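PDB 2RGY: transcriptional regulator, LacI family from Burkholderia phymatum, which probably binds DNA and represses or otherwise regulates transcription in response to a small-molecule effector, perhaps a sugar, as in other LacI-family regulators. Local coordinates for residues S203-F208 with A233-T238; E117-T122 with S220-D225. All blocks are in the same frame, centred on the assembly; numbering follows the deposited sequence.

Contact 1: S203-F208 with A233-T238; sequences SALARF and AAPALT
Leu-205 carries the helix side of this contact by itself. It meets Ala-233, Ala-234, Pro-235 and Leu-237 of the loop. Its CG lies beside the backbone N (chi1 -66°) and chi2 is extended, which sends CD1 out from the helix toward the loop. Leu-205 CD1 sits 3.9 Å from Pro-235 O and 4.1 Å from Ala-233 CB. Leu-205 CD1 also comes 4.3 Å from Leu-237 CD1. The other branch, Leu-205 CD2, lies 4.3 Å from Pro-235 CD. No hydrogen bond crosses; the CD1 methyl packs against apolar side chains and the backbone oxygens of Ala-234 and Pro-235. The peptide bond before Pro-235 is cis, and the loop bends here around the leucine tip. Val-215 and Val-221 also touch Leu-205, so this side is well packed. The outer side is looser. Ala-234 is partly exposed, and Ala-234 CB stays 6.3 Å from Leu-205 CD1. There Gln-209 of the second subunit packs on Ala-234 and Pro-235, while Tyr-232 of that subunit packs on Ser-203 and Ala-206. Helix 198-210 is the connection of a beta-alpha-beta crossover between parallel strands 192-195 and 220-223, as expected of the periplasmic-binding-protein-like fold of LacI-family regulators.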
ATOM      1  N   SER A 203      11.166  -6.242   5.333  1.00 16.30           N
ATOM      2  CA  SER A 203      11.360  -7.687   5.202  1.00 18.99           C
ATOM      3  C   SER A 203      12.639  -8.109   5.938  1.00 18.48           C
ATOM      4  O   SER A 203      12.715  -9.204   6.483  1.00 16.32           O
ATOM      5  CB  SER A 203      11.466  -8.098   3.724  1.00 17.93           C
ATOM      6  OG  SER A 203      10.211  -7.998   3.066  1.00 21.32           O
ATOM      7  N   ALA A 204      13.645  -7.235   5.949  1.00 18.34           N
ATOM      8  CA  ALA A 204      14.894  -7.546   6.639  1.00 17.60           C
ATOM      9  C   ALA A 204      14.622  -7.648   8.137  1.00 18.12           C
ATOM     10  O   ALA A 204      15.145  -8.534   8.821  1.00 18.51           O
ATOM     11  CB  ALA A 204      15.932  -6.472   6.366  1.00 19.93           C
ATOM     12  N   LEU A 205      13.797  -6.733   8.636  1.00 16.70           N
ATOM     13  CA  LEU A 205      13.422  -6.715  10.036  1.00 16.80           C
ATOM     14  C   LEU A 205      12.635  -7.978  10.348  1.00 18.73           C
ATOM     15  O   LEU A 205      12.663  -8.472  11.475  1.00 18.96           O
ATOM     16  CB  LEU A 205      12.553  -5.493  10.347  1.00 17.34           C
ATOM     17  CG  LEU A 205      13.233  -4.123  10.225  1.00 19.14           C
ATOM     18  CD1 LEU A 205      12.250  -3.028  10.633  1.00 21.49           C
ATOM     19  CD2 LEU A 205      14.460  -4.085  11.106  1.00 19.13           C
ATOM     20  N   ALA A 206      11.930  -8.491   9.339  1.00 17.84           N
ATOM     21  CA  ALA A 206      11.121  -9.692   9.504  1.00 19.81           C
ATOM     22  C   ALA A 206      12.012 -10.894   9.728  1.00 19.80           C
ATOM     23  O   ALA A 206      11.765 -11.687  10.626  1.00 19.81           O
ATOM     24  CB  ALA A 206      10.244  -9.919   8.284  1.00 18.95           C
ATOM     25  N   ARG A 207      13.049 -11.021   8.905  1.00 19.98           N
ATOM     26  CA  ARG A 207      13.988 -12.131   9.001  1.00 19.99           C
ATOM     27  C   ARG A 207      14.768 -12.067  10.305  1.00 19.79           C
ATOM     28  O   ARG A 207      14.857 -13.052  11.024  1.00 21.06           O
ATOM     29  CB  ARG A 207      14.958 -12.110   7.812  1.00 21.20           C
ATOM     30  CG  ARG A 207      15.908 -13.301   7.763  1.00 21.54           C
ATOM     31  CD  ARG A 207      15.146 -14.601   7.984  1.00 23.32           C
ATOM     32  NE  ARG A 207      15.993 -15.776   7.827  1.00 24.69           N
ATOM     33  CZ  ARG A 207      15.640 -17.009   8.187  1.00 25.97           C
ATOM     34  NH1 ARG A 207      14.454 -17.234   8.731  1.00 24.84           N
ATOM     35  NH2 ARG A 207      16.481 -18.019   8.010  1.00 23.89           N
ATOM     36  N   PHE A 208      15.327 -10.901  10.607  1.00 19.05           N
ATOM     37  CA  PHE A 208      16.088 -10.727  11.838  1.00 19.40           C
ATOM     38  C   PHE A 208      15.275 -11.138  13.062  1.00 20.15           C
ATOM     39  O   PHE A 208      15.809 -11.732  13.990  1.00 18.97           O
ATOM     40  CB  PHE A 208      16.524  -9.268  11.992  1.00 18.51           C
ATOM     41  CG  PHE A 208      17.560  -8.835  10.991  1.00 19.67           C
ATOM     42  CD1 PHE A 208      17.880  -7.484  10.850  1.00 21.46           C
ATOM     43  CD2 PHE A 208      18.219  -9.774  10.188  1.00 20.79           C
ATOM     44  CE1 PHE A 208      18.840  -7.062   9.932  1.00 19.50           C
ATOM     45  CE2 PHE A 208      19.192  -9.364   9.255  1.00 22.75           C
ATOM     46  CZ  PHE A 208      19.498  -7.996   9.130  1.00 19.79           C
ATOM     47  N   ALA A 233       6.834   0.134  11.813  1.00 22.30           N
ATOM     48  CA  ALA A 233       7.608  -1.081  11.663  1.00 20.43           C
ATOM     49  C   ALA A 233       8.023  -1.459  13.080  1.00 20.87           C
ATOM     50  O   ALA A 233       7.924  -0.645  14.003  1.00 20.86           O
ATOM     51  CB  ALA A 233       8.845  -0.826  10.802  1.00 19.05           C
ATOM     52  N   ALA A 234       8.476  -2.692  13.259  1.00 20.11           N
ATOM     53  CA  ALA A 234       8.909  -3.135  14.577  1.00 21.03           C
ATOM     54  C   ALA A 234      10.350  -3.602  14.483  1.00 20.40           C
ATOM     55  O   ALA A 234      10.622  -4.701  14.000  1.00 21.07           O
ATOM     56  CB  ALA A 234       8.025  -4.272  15.070  1.00 21.60           C
ATOM     57  N   PRO A 235      11.296  -2.778  14.956  1.00 20.35           N
ATOM     58  CA  PRO A 235      11.121  -1.453  15.570  1.00 19.09           C
ATOM     59  C   PRO A 235      10.858  -0.352  14.544  1.00 18.34           C
ATOM     60  O   PRO A 235      11.011  -0.575  13.342  1.00 18.08           O
ATOM     61  CB  PRO A 235      12.445  -1.248  16.286  1.00 19.97           C
ATOM     62  CG  PRO A 235      13.414  -1.872  15.315  1.00 21.23           C
ATOM     63  CD  PRO A 235      12.715  -3.175  14.985  1.00 20.28           C
ATOM     64  N   ALA A 236      10.473   0.830  15.019  1.00 16.50           N
ATOM     65  CA  ALA A 236      10.199   1.958  14.129  1.00 17.97           C
ATOM     66  C   ALA A 236      11.412   2.146  13.218  1.00 17.77           C
ATOM     67  O   ALA A 236      12.531   2.316  13.695  1.00 15.81           O
ATOM     68  CB  ALA A 236       9.934   3.217  14.938  1.00 18.73           C
ATOM     69  N   LEU A 237      11.174   2.118  11.908  1.00 17.83           N
ATOM     70  CA  LEU A 237      12.249   2.208  10.922  1.00 18.55           C
ATOM     71  C   LEU A 237      12.819   3.585  10.613  1.00 20.23           C
ATOM     72  O   LEU A 237      12.093   4.488  10.176  1.00 19.05           O
ATOM     73  CB  LEU A 237      11.794   1.568   9.607  1.00 19.61           C
ATOM     74  CG  LEU A 237      12.829   1.494   8.484  1.00 19.32           C
ATOM     75  CD1 LEU A 237      13.937   0.512   8.869  1.00 19.60           C
ATOM     76  CD2 LEU A 237      12.149   1.061   7.194  1.00 18.45           C
ATOM     77  N   THR A 238      14.126   3.729  10.834  1.00 18.65           N
ATOM     78  CA  THR A 238      14.832   4.970  10.533  1.00 18.25           C
ATOM     79  C   THR A 238      14.988   4.927   9.020  1.00 18.38           C
ATOM     80  O   THR A 238      15.431   3.924   8.459  1.00 18.32           O
ATOM     81  CB  THR A 238      16.213   5.014  11.227  1.00 19.13           C
ATOM     82  OG1 THR A 238      16.022   5.162  12.645  1.00 16.47           O
ATOM     83  CG2 THR A 238      17.048   6.183  10.699  1.00 16.83           C
TER

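Contact 2: E117-T122 with S220-D225; sequences ELAAAT and SVIGYD
The carbonyl oxygen of Leu-118 takes two bonds from Thr-122, the residue that meets Ile-222 across the contact. Thr-122 OG1 donates to Leu-118 O at 2.7 Å. Thr-122 N, in the regular helical bond, reaches the same Leu-118 O at 2.9 Å. The two donors come from opposite faces of the carbonyl plane. The hydroxyl approaches at a C=O...OG1 angle of 147°, tilted 31° from that plane. Because OG1 stands beside the backbone N, it can turn back along the helix to this oxygen. The bond should fix the rotation of the side chain and satisfies the hydroxyl within its own helix.

Ile-222 supplies the strand side. Its CG1 is anti to the backbone N (chi1 -180°), and the extended chain carries CD1 to the helix. This methyl meets two residues set three apart on the helix. Ile-222 CD1 lies 3.9 Å from Ala-119 CA and 4.3 Å from Ala-119 CB. Ile-222 CD1 also packs over the branch point of Thr-122, 3.9 Å from both Thr-122 CB and Thr-122 OG1 and 4.1 Å from Thr-122 CG2. The two side chains lie at a slant to each other. The small Ala-119 lets the methyl come close to the helix backbone. No hydrogen bond links the two segments.

Phe-194 of the adjacent strand 192-195 touches Ala-119, Ile-222 and Tyr-224, whose OH bonds to His-112 at the start of helix 112-125. Helix 141-155 flanks that helix through Phe-150 and Leu-154 on Ala-120, and helix 198-210 lies behind the sheet.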
ATOM      1  N   GLU A 117      24.066   9.234   0.344  1.00 18.43           N
ATOM      2  CA  GLU A 117      25.096   9.828   1.183  1.00 20.45           C
ATOM      3  C   GLU A 117      24.628   9.895   2.637  1.00 20.65           C
ATOM      4  O   GLU A 117      25.350   9.488   3.544  1.00 19.48           O
ATOM      5  CB  GLU A 117      25.425  11.223   0.652  1.00 24.61           C
ATOM      6  CG  GLU A 117      26.423  12.013   1.453  1.00 29.33           C
ATOM      7  CD  GLU A 117      26.684  13.367   0.825  1.00 33.98           C
ATOM      8  OE1 GLU A 117      26.323  14.400   1.445  1.00 36.05           O
ATOM      9  OE2 GLU A 117      27.239  13.392  -0.301  1.00 33.53           O
ATOM     10  N   LEU A 118      23.407  10.387   2.846  1.00 19.39           N
ATOM     11  CA  LEU A 118      22.833  10.511   4.187  1.00 20.07           C
ATOM     12  C   LEU A 118      22.655   9.149   4.873  1.00 19.76           C
ATOM     13  O   LEU A 118      22.818   9.034   6.083  1.00 21.93           O
ATOM     14  CB  LEU A 118      21.481  11.234   4.122  1.00 20.18           C
ATOM     15  CG  LEU A 118      21.494  12.724   3.761  1.00 21.59           C
ATOM     16  CD1 LEU A 118      20.076  13.251   3.660  1.00 21.97           C
ATOM     17  CD2 LEU A 118      22.251  13.500   4.813  1.00 24.51           C
ATOM     18  N   ALA A 119      22.318   8.128   4.098  1.00 18.98           N
ATOM     19  CA  ALA A 119      22.135   6.796   4.645  1.00 19.15           C
ATOM     20  C   ALA A 119      23.466   6.303   5.197  1.00 18.62           C
ATOM     21  O   ALA A 119      23.536   5.782   6.309  1.00 17.98           O
ATOM     22  CB  ALA A 119      21.637   5.849   3.567  1.00 18.44           C
ATOM     23  N   ALA A 120      24.521   6.470   4.411  1.00 18.46           N
ATOM     24  CA  ALA A 120      25.840   6.043   4.838  1.00 19.26           C
ATOM     25  C   ALA A 120      26.297   6.835   6.059  1.00 19.03           C
ATOM     26  O   ALA A 120      26.794   6.257   7.020  1.00 19.15           O
ATOM     27  CB  ALA A 120      26.842   6.207   3.699  1.00 16.62           C
ATOM     28  N   ALA A 121      26.125   8.153   6.025  1.00 19.22           N
ATOM     29  CA  ALA A 121      26.548   9.008   7.130  1.00 18.52           C
ATOM     30  C   ALA A 121      25.834   8.675   8.426  1.00 19.29           C
ATOM     31  O   ALA A 121      26.425   8.758   9.502  1.00 19.28           O
ATOM     32  CB  ALA A 121      26.324  10.470   6.779  1.00 19.11           C
ATOM     33  N   THR A 122      24.559   8.314   8.329  1.00 18.26           N
ATOM     34  CA  THR A 122      23.802   7.961   9.520  1.00 19.80           C
ATOM     35  C   THR A 122      24.484   6.757  10.164  1.00 18.57           C
ATOM     36  O   THR A 122      24.813   6.776  11.349  1.00 20.72           O
ATOM     37  CB  THR A 122      22.336   7.585   9.187  1.00 20.53           C
ATOM     38  OG1 THR A 122      21.708   8.650   8.466  1.00 19.83           O
ATOM     39  CG2 THR A 122      21.556   7.335  10.467  1.00 22.84           C
ATOM     40  N   SER A 220      21.885  -2.506  13.001  1.00 20.30           N
ATOM     41  CA  SER A 220      21.201  -1.240  12.789  1.00 19.83           C
ATOM     42  C   SER A 220      20.755  -1.258  11.341  1.00 17.45           C
ATOM     43  O   SER A 220      21.534  -1.576  10.456  1.00 17.93           O
ATOM     44  CB  SER A 220      22.147  -0.068  13.042  1.00 22.52           C
ATOM     45  OG  SER A 220      22.353   0.119  14.430  1.00 26.71           O
ATOM     46  N   VAL A 221      19.493  -0.925  11.110  1.00 18.03           N
ATOM     47  CA  VAL A 221      18.927  -0.956   9.768  1.00 17.00           C
ATOM     48  C   VAL A 221      18.355   0.389   9.355  1.00 16.77           C
ATOM     49  O   VAL A 221      17.601   0.996  10.102  1.00 17.14           O
ATOM     50  CB  VAL A 221      17.787  -2.008   9.683  1.00 15.35           C
ATOM     51  CG1 VAL A 221      17.218  -2.059   8.269  1.00 16.85           C
ATOM     52  CG2 VAL A 221      18.302  -3.374  10.109  1.00 13.70           C
ATOM     53  N   ILE A 222      18.713   0.860   8.168  1.00 17.12           N
ATOM     54  CA  ILE A 222      18.170   2.124   7.693  1.00 17.41           C
ATOM     55  C   ILE A 222      17.517   1.928   6.331  1.00 15.95           C
ATOM     56  O   ILE A 222      18.097   1.312   5.443  1.00 17.26           O
ATOM     57  CB  ILE A 222      19.243   3.214   7.585  1.00 15.81           C
ATOM     58  CG1 ILE A 222      18.596   4.508   7.094  1.00 18.49           C
ATOM     59  CG2 ILE A 222      20.348   2.779   6.644  1.00 15.90           C
ATOM     60  CD1 ILE A 222      19.482   5.742   7.262  1.00 19.68           C
ATOM     61  N   GLY A 223      16.302   2.445   6.174  1.00 14.53           N
ATOM     62  CA  GLY A 223      15.598   2.293   4.916  1.00 15.63           C
ATOM     63  C   GLY A 223      15.694   3.503   4.006  1.00 18.51           C
ATOM     64  O   GLY A 223      16.486   4.411   4.250  1.00 18.25           O
ATOM     65  N   TYR A 224      14.870   3.530   2.965  1.00 18.72           N
ATOM     66  CA  TYR A 224      14.900   4.631   2.012  1.00 20.29           C
ATOM     67  C   TYR A 224      13.486   4.873   1.491  1.00 21.43           C
ATOM     68  O   TYR A 224      12.785   3.924   1.145  1.00 21.26           O
ATOM     69  CB  TYR A 224      15.832   4.267   0.861  1.00 17.15           C
ATOM     70  CG  TYR A 224      16.335   5.433   0.053  1.00 19.52           C
ATOM     71  CD1 TYR A 224      17.581   6.001   0.312  1.00 19.69           C
ATOM     72  CD2 TYR A 224      15.587   5.939  -1.005  1.00 19.55           C
ATOM     73  CE1 TYR A 224      18.078   7.047  -0.475  1.00 22.34           C
ATOM     74  CE2 TYR A 224      16.064   6.985  -1.798  1.00 21.27           C
ATOM     75  CZ  TYR A 224      17.313   7.534  -1.532  1.00 23.33           C
ATOM     76  OH  TYR A 224      17.801   8.549  -2.339  1.00 23.67           O
ATOM     77  N   ASP A 225      13.096   6.147   1.446  1.00 22.89           N
ATOM     78  CA  ASP A 225      11.782   6.623   0.993  1.00 23.38           C
ATOM     79  C   ASP A 225      11.070   7.324   2.145  1.00 24.28           C
ATOM     80  O   ASP A 225      10.599   8.450   2.002  1.00 23.92           O
ATOM     81  CB  ASP A 225      10.857   5.485   0.500  1.00 23.78           C
ATOM     82  CG  ASP A 225      11.278   4.897  -0.845  1.00 26.03           C
ATOM     83  OD1 ASP A 225      11.956   5.585  -1.631  1.00 25.00           O
ATOM     84  OD2 ASP A 225      10.903   3.735  -1.136  1.00 28.21           O
TER

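Contacts 1 and 2 are both buried and belong to the same mixed sheet region. They differ in their neighbours. Contact 1 lies at the dimer interface, where the second subunit packs on both of its segments. Contact 2 is internal, and no other chain of the assembly touches it. Strand 220-223 joins them. Val-221 packs on helix 198-210 while its neighbour Ile-222 faces helix 112-125, so adjacent residues of one strand serve opposite faces of the sheet. Thr-238 O probably accepts a hydrogen bond from Gly-223 N, which pairs the end of the contact 1 loop with the strand. Contact 1 joins a helix to a loop through one leucine. Contact 2 joins a helix to a strand, with a threonine hydroxyl beside the apolar packing.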